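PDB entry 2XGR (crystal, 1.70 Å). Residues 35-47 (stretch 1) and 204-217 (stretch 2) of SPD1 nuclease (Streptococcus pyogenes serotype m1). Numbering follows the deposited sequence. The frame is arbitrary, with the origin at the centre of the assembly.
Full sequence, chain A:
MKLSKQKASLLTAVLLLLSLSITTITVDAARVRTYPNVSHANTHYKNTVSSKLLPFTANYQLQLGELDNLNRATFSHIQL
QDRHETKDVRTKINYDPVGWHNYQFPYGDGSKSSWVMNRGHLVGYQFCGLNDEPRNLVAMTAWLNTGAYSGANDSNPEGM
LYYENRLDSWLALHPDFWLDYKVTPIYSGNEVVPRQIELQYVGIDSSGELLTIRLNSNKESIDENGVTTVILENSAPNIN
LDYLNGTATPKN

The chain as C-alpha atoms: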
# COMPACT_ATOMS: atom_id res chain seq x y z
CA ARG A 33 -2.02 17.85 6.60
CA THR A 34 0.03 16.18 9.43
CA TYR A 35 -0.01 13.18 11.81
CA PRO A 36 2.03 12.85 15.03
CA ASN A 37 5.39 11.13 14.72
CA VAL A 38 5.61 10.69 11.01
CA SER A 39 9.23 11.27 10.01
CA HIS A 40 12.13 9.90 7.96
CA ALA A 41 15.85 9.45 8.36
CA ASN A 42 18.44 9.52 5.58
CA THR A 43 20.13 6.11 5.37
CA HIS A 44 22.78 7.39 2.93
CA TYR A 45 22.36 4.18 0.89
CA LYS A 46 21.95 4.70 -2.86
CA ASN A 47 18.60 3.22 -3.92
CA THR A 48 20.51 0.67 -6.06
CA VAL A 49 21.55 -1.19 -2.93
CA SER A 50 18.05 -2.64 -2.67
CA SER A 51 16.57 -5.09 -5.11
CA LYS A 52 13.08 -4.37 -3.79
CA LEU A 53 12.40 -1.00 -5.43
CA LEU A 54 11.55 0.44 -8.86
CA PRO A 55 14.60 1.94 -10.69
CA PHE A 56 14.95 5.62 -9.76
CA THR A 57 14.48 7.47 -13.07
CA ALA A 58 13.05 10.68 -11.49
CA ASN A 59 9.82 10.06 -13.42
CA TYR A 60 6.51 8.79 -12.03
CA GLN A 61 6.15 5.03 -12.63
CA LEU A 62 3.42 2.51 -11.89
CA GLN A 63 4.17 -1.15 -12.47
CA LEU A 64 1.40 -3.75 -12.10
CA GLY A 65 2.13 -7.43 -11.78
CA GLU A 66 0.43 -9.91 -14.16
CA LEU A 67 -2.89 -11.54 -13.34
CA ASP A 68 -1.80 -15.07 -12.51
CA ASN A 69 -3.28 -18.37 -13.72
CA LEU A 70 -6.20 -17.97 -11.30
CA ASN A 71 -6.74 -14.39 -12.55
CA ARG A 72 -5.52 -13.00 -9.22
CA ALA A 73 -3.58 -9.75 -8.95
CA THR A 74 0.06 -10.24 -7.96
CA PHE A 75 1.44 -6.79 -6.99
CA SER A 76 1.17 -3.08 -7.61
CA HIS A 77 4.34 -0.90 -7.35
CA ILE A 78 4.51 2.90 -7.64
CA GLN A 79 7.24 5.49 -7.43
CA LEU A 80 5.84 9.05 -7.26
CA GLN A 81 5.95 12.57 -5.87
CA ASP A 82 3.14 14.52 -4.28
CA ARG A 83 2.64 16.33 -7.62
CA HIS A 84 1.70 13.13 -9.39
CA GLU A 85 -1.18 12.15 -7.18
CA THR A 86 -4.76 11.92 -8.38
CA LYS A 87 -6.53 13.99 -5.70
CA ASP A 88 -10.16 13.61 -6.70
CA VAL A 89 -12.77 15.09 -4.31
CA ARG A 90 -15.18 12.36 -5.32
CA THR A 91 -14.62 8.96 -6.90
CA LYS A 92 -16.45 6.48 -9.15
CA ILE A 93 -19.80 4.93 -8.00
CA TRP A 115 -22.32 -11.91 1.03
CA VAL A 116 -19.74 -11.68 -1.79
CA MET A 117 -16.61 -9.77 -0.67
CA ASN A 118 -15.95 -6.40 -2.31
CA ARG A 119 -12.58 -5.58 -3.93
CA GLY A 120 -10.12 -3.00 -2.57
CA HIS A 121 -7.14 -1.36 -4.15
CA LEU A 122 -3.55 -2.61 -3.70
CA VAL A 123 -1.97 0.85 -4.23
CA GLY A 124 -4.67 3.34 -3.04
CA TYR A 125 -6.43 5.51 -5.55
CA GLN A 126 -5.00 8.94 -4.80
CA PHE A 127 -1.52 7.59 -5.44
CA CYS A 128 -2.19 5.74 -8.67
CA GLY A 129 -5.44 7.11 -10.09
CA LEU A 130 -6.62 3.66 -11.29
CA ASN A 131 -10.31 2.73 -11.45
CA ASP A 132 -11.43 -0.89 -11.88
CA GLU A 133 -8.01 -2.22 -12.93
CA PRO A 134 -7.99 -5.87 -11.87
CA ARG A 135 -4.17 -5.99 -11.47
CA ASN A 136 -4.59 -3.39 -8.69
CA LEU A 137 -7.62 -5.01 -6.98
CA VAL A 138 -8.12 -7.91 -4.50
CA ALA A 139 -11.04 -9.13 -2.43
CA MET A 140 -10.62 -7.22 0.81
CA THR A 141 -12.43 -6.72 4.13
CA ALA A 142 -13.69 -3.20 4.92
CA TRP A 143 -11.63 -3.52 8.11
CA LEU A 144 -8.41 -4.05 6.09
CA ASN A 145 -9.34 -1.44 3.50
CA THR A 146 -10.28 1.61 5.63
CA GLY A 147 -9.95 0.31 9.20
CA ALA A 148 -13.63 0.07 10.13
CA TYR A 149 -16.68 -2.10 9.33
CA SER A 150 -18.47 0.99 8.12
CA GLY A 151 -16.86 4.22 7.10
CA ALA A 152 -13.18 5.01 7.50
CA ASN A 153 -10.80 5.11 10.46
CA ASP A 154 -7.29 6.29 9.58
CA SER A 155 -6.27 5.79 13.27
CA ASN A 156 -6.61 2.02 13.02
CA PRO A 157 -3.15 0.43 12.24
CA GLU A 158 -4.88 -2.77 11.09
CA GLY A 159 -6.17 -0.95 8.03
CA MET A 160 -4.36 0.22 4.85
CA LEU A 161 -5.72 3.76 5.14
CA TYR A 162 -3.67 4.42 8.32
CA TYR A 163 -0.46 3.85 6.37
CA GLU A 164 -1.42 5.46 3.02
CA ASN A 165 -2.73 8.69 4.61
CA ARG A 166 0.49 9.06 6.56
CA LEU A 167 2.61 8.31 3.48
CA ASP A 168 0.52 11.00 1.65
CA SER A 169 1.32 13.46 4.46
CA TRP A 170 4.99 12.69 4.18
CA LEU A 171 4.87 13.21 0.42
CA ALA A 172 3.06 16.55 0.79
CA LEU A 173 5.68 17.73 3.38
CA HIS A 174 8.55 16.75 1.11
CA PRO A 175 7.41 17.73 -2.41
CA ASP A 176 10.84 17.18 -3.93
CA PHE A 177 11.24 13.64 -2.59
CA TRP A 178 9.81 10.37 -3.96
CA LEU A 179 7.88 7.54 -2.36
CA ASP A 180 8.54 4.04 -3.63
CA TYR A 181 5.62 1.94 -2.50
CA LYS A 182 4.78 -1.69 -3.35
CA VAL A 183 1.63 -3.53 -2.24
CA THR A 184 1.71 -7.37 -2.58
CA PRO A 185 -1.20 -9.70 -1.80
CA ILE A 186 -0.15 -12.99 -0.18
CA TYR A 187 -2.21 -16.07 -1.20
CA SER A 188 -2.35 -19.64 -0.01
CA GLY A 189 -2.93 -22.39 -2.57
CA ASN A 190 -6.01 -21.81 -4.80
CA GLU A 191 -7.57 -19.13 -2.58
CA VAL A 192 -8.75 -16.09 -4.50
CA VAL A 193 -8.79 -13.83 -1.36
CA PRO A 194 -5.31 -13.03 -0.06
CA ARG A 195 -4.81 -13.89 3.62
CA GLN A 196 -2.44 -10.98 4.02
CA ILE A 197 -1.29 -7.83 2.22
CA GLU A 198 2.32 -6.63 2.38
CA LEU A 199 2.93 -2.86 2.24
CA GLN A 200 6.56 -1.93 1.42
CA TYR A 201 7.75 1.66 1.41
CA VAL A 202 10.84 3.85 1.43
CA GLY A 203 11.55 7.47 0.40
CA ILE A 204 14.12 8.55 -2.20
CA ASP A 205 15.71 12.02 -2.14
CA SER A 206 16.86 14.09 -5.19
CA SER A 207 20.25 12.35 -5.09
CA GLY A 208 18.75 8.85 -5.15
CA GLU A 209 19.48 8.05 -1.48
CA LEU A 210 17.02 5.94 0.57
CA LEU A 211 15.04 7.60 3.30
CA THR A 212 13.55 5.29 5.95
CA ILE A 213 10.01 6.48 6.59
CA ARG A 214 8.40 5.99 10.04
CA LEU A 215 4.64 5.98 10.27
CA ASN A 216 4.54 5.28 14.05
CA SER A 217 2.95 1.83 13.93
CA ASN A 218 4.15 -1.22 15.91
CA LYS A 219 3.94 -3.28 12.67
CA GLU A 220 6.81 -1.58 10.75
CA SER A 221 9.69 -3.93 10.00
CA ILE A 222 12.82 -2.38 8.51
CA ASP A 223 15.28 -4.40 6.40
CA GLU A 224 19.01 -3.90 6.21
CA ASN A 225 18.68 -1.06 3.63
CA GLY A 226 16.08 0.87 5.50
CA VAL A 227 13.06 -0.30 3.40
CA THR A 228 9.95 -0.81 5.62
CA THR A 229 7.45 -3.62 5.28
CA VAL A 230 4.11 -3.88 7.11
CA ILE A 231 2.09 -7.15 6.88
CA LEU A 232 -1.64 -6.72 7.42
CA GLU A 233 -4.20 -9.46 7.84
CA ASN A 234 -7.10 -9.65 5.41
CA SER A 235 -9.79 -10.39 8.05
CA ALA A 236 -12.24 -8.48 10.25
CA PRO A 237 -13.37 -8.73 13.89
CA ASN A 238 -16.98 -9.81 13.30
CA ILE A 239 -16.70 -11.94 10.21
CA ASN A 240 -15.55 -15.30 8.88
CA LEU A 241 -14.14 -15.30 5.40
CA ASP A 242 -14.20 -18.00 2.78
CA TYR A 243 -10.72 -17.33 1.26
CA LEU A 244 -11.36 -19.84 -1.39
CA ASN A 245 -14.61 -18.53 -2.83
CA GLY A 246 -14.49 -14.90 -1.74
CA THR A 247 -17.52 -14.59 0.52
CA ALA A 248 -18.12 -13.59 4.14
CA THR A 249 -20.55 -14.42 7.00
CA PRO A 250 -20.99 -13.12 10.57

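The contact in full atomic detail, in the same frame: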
# COMPACT_ATOMS: atom_id res chain seq x y z
N TYR A 35 0.28 14.19 10.80
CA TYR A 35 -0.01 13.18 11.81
C TYR A 35 1.16 13.26 12.80
O TYR A 35 2.26 13.61 12.42
CB TYR A 35 -0.06 11.78 11.13
CG TYR A 35 -1.28 11.61 10.24
CD1 TYR A 35 -2.45 11.08 10.76
CD2 TYR A 35 -1.24 11.99 8.90
CE1 TYR A 35 -3.61 10.98 9.98
CE2 TYR A 35 -2.37 11.83 8.08
CZ TYR A 35 -3.54 11.35 8.64
OH TYR A 35 -4.67 11.22 7.87
N PRO A 36 0.93 12.91 14.06
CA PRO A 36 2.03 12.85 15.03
C PRO A 36 3.06 11.77 14.63
O PRO A 36 2.70 10.64 14.24
CB PRO A 36 1.31 12.46 16.35
CG PRO A 36 0.10 11.71 15.92
CD PRO A 36 -0.35 12.42 14.65
N ASN A 37 4.33 12.14 14.73
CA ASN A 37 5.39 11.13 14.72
C ASN A 37 5.50 10.43 13.40
O ASN A 37 5.90 9.25 13.33
CB ASN A 37 5.19 10.14 15.88
CG ASN A 37 5.31 10.83 17.23
OD1 ASN A 37 4.47 10.63 18.11
ND2 ASN A 37 6.30 11.70 17.36
N VAL A 38 5.24 11.16 12.34
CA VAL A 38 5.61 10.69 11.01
C VAL A 38 6.90 11.39 10.58
O VAL A 38 6.98 12.62 10.60
CB VAL A 38 4.46 10.89 10.00
CG1 VAL A 38 4.96 10.67 8.56
CG2 VAL A 38 3.28 9.98 10.37
N SER A 39 7.93 10.64 10.24
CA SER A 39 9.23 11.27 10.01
C SER A 39 10.00 10.40 9.04
O SER A 39 9.50 9.32 8.63
CB SER A 39 10.00 11.36 11.39
OG SER A 39 10.33 10.02 11.85
N HIS A 40 11.23 10.79 8.72
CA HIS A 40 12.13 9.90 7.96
C HIS A 40 13.53 10.15 8.45
O HIS A 40 13.77 11.21 9.03
CB HIS A 40 12.05 10.17 6.44
CG HIS A 40 12.54 11.52 6.01
ND1 HIS A 40 13.86 11.76 5.65
CD2 HIS A 40 11.87 12.65 5.73
CE1 HIS A 40 13.98 13.03 5.25
NE2 HIS A 40 12.79 13.59 5.32
N ALA A 41 14.44 9.25 8.11
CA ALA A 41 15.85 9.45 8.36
C ALA A 41 16.61 9.11 7.08
O ALA A 41 16.31 8.10 6.38
CB ALA A 41 16.27 8.54 9.56
N ASN A 42 17.62 9.91 6.73
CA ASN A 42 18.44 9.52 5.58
C ASN A 42 19.34 8.33 5.91
O ASN A 42 20.18 8.43 6.78
CB ASN A 42 19.30 10.70 5.07
CG ASN A 42 19.79 10.50 3.63
OD1 ASN A 42 19.96 9.38 3.12
ND2 ASN A 42 19.95 11.64 2.93
N THR A 43 19.23 7.25 5.15
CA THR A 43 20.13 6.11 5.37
C THR A 43 21.52 6.34 4.75
O THR A 43 22.47 5.58 5.03
CB THR A 43 19.57 4.84 4.78
OG1 THR A 43 19.57 4.97 3.36
CG2 THR A 43 18.14 4.59 5.31
N HIS A 44 21.60 7.26 3.81
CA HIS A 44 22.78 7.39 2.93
C HIS A 44 23.12 6.17 2.10
O HIS A 44 24.21 6.10 1.55
CB HIS A 44 24.01 7.90 3.75
CG HIS A 44 23.71 9.15 4.51
ND1 HIS A 44 23.53 10.37 3.90
CD2 HIS A 44 23.49 9.35 5.83
CE1 HIS A 44 23.18 11.26 4.81
NE2 HIS A 44 23.17 10.67 5.99
N TYR A 45 22.19 5.22 1.92
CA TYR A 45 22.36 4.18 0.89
C TYR A 45 21.83 4.68 -0.44
O TYR A 45 20.75 5.26 -0.47
CB TYR A 45 21.52 2.97 1.25
CG TYR A 45 22.01 2.18 2.42
CD1 TYR A 45 23.32 1.66 2.42
CD2 TYR A 45 21.16 1.87 3.48
CE1 TYR A 45 23.80 0.89 3.49
CE2 TYR A 45 21.62 1.10 4.57
CZ TYR A 45 22.94 0.60 4.55
OH TYR A 45 23.42 -0.18 5.59
N LYS A 46 22.54 4.43 -1.55
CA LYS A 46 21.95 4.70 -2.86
C LYS A 46 20.80 3.70 -3.02
O LYS A 46 20.86 2.59 -2.52
CB LYS A 46 22.95 4.50 -4.00
CG LYS A 46 24.00 5.61 -4.09
CD LYS A 46 23.38 6.99 -4.41
CE LYS A 46 24.33 8.14 -3.88
NZ LYS A 46 24.04 9.50 -4.45
N ASN A 47 19.77 4.11 -3.76
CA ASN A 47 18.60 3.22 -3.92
C ASN A 47 19.00 1.89 -4.58
O ASN A 47 18.33 0.88 -4.40
CB ASN A 47 17.55 3.95 -4.77
CG ASN A 47 18.06 4.28 -6.17
OD1 ASN A 47 18.68 5.36 -6.40
ND2 ASN A 47 17.78 3.40 -7.10
N ILE A 204 12.88 8.35 -1.44
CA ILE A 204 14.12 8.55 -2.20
C ILE A 204 14.33 10.08 -2.39
O ILE A 204 13.39 10.79 -2.75
CB ILE A 204 14.03 7.91 -3.59
CG1 ILE A 204 13.74 6.40 -3.46
CG2 ILE A 204 15.46 7.98 -4.32
CD1 ILE A 204 13.55 5.67 -4.85
N ASP A 205 15.50 10.57 -2.01
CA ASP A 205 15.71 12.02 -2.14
C ASP A 205 16.23 12.35 -3.57
O ASP A 205 16.37 11.45 -4.42
CB ASP A 205 16.60 12.54 -0.98
CG ASP A 205 18.08 12.18 -1.14
OD1 ASP A 205 18.50 11.63 -2.20
OD2 ASP A 205 18.79 12.34 -0.13
N SER A 206 16.46 13.63 -3.84
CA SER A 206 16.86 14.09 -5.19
C SER A 206 18.11 13.35 -5.66
O SER A 206 18.29 13.16 -6.88
CB SER A 206 17.20 15.59 -5.14
OG SER A 206 16.23 16.26 -4.38
N SER A 207 19.00 13.05 -4.71
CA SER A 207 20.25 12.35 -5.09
C SER A 207 20.15 10.85 -5.12
O SER A 207 21.14 10.18 -5.40
CB SER A 207 21.48 12.83 -4.31
OG SER A 207 21.52 12.33 -2.97
N GLY A 208 18.93 10.31 -5.01
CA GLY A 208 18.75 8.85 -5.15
C GLY A 208 19.06 8.08 -3.89
O GLY A 208 19.15 6.86 -3.95
N GLU A 209 19.19 8.74 -2.74
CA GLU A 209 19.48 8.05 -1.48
C GLU A 209 18.19 7.62 -0.78
O GLU A 209 17.20 8.36 -0.84
CB GLU A 209 20.39 8.85 -0.53
CG GLU A 209 21.87 8.85 -1.12
CD GLU A 209 22.91 9.63 -0.35
OE1 GLU A 209 22.64 10.23 0.71
OE2 GLU A 209 24.06 9.65 -0.86
N LEU A 210 18.23 6.47 -0.10
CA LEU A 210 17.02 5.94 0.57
C LEU A 210 16.75 6.69 1.85
O LEU A 210 17.68 6.88 2.70
CB LEU A 210 17.18 4.46 0.83
CG LEU A 210 17.33 3.65 -0.44
CD1 LEU A 210 17.42 2.15 -0.13
CD2 LEU A 210 16.09 3.99 -1.39
N LEU A 211 15.46 7.00 2.08
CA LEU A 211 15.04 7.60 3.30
C LEU A 211 14.09 6.63 4.03
O LEU A 211 13.06 6.28 3.48
CB LEU A 211 14.27 8.89 3.00
CG LEU A 211 14.97 9.83 1.99
CD1 LEU A 211 14.10 11.07 1.62
CD2 LEU A 211 16.35 10.32 2.52
N THR A 212 14.44 6.22 5.24
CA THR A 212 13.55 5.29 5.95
C THR A 212 12.42 6.08 6.53
O THR A 212 12.63 7.01 7.26
CB THR A 212 14.25 4.49 7.08
OG1 THR A 212 15.30 3.80 6.50
CG2 THR A 212 13.32 3.43 7.60
N ILE A 213 11.17 5.69 6.17
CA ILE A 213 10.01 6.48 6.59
C ILE A 213 9.34 5.79 7.79
O ILE A 213 9.12 4.58 7.76
CB ILE A 213 8.98 6.53 5.43
CG1 ILE A 213 9.51 7.40 4.29
CG2 ILE A 213 7.63 7.18 5.99
CD1 ILE A 213 8.78 7.30 2.89
N ARG A 214 9.04 6.56 8.85
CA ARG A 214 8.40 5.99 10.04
C ARG A 214 7.00 6.54 10.18
O ARG A 214 6.79 7.73 10.12
CB ARG A 214 9.21 6.38 11.32
CG ARG A 214 10.73 6.09 11.15
CD ARG A 214 11.33 4.91 11.91
NE ARG A 214 12.80 5.02 11.78
CZ ARG A 214 13.61 4.10 11.26
NH1 ARG A 214 13.13 2.91 10.91
NH2 ARG A 214 14.92 4.36 11.12
N LEU A 215 6.05 5.62 10.15
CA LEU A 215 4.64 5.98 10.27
C LEU A 215 4.06 5.75 11.66
O LEU A 215 2.85 5.99 11.86
CB LEU A 215 3.83 5.22 9.23
CG LEU A 215 4.36 5.38 7.79
CD1 LEU A 215 3.38 4.66 6.81
CD2 LEU A 215 4.48 6.85 7.45
N ASN A 216 4.93 5.44 12.63
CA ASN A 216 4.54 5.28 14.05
C ASN A 216 3.63 4.10 14.38
O ASN A 216 2.81 4.16 15.29
CB ASN A 216 4.02 6.60 14.65
CG ASN A 216 4.30 6.67 16.13
OD1 ASN A 216 5.45 6.41 16.52
ND2 ASN A 216 3.28 7.05 16.96
N SER A 217 3.74 3.00 13.63
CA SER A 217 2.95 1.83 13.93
C SER A 217 3.89 0.77 14.55
O SER A 217 4.99 0.55 14.00
CB SER A 217 2.45 1.34 12.56
OG SER A 217 2.16 0.03 12.60
O HOH W 1 25.83 7.76 -0.49

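Two antiparallel strands, 39-46 and 209-214, pair edge to edge through backbone hydrogen bonds, and a beta bulge interrupts their register where side chains take over part of the bonding. In the regular part, Ser39 and Arg214 form one hydrogen-bonded pair (Ser39 N to Arg214 O 3.1 Å, Arg214 N to Ser39 O 2.8 Å) and Ala41 with Thr212 the next. His40 and Ile213 lie between them, their side chains on the same sheet face as those of Asn42 and Leu211; there Leu211 CD1 covers one face of the His40 ring.

Past Asn42 the register shifts by two. Leu210 O accepts from both Thr43 N (2.9 Å) and Thr43 OG1 (2.8 Å), and Leu210 N donates to Tyr45 O (2.8 Å). Short polar side chains suit the bulge because they can reach backbone amides: Asn42 OD1 accepts from His44 N at 2.8 Å, and Thr43 OG1 from Tyr45 N at 3.0 Å.

Beyond it, the long side chain of Lys46 starts away from the partner but returns, so that NZ bonds Ser207 O (3.1 Å) and forms a salt bridge with Glu209 OE2 (3.6 Å). Gly208 closes a type I turn at phi 82°, where a CB would jam against the preceding carbonyl and approach Asn47 tightly; its O accepts from Asn47 N at 2.8 Å.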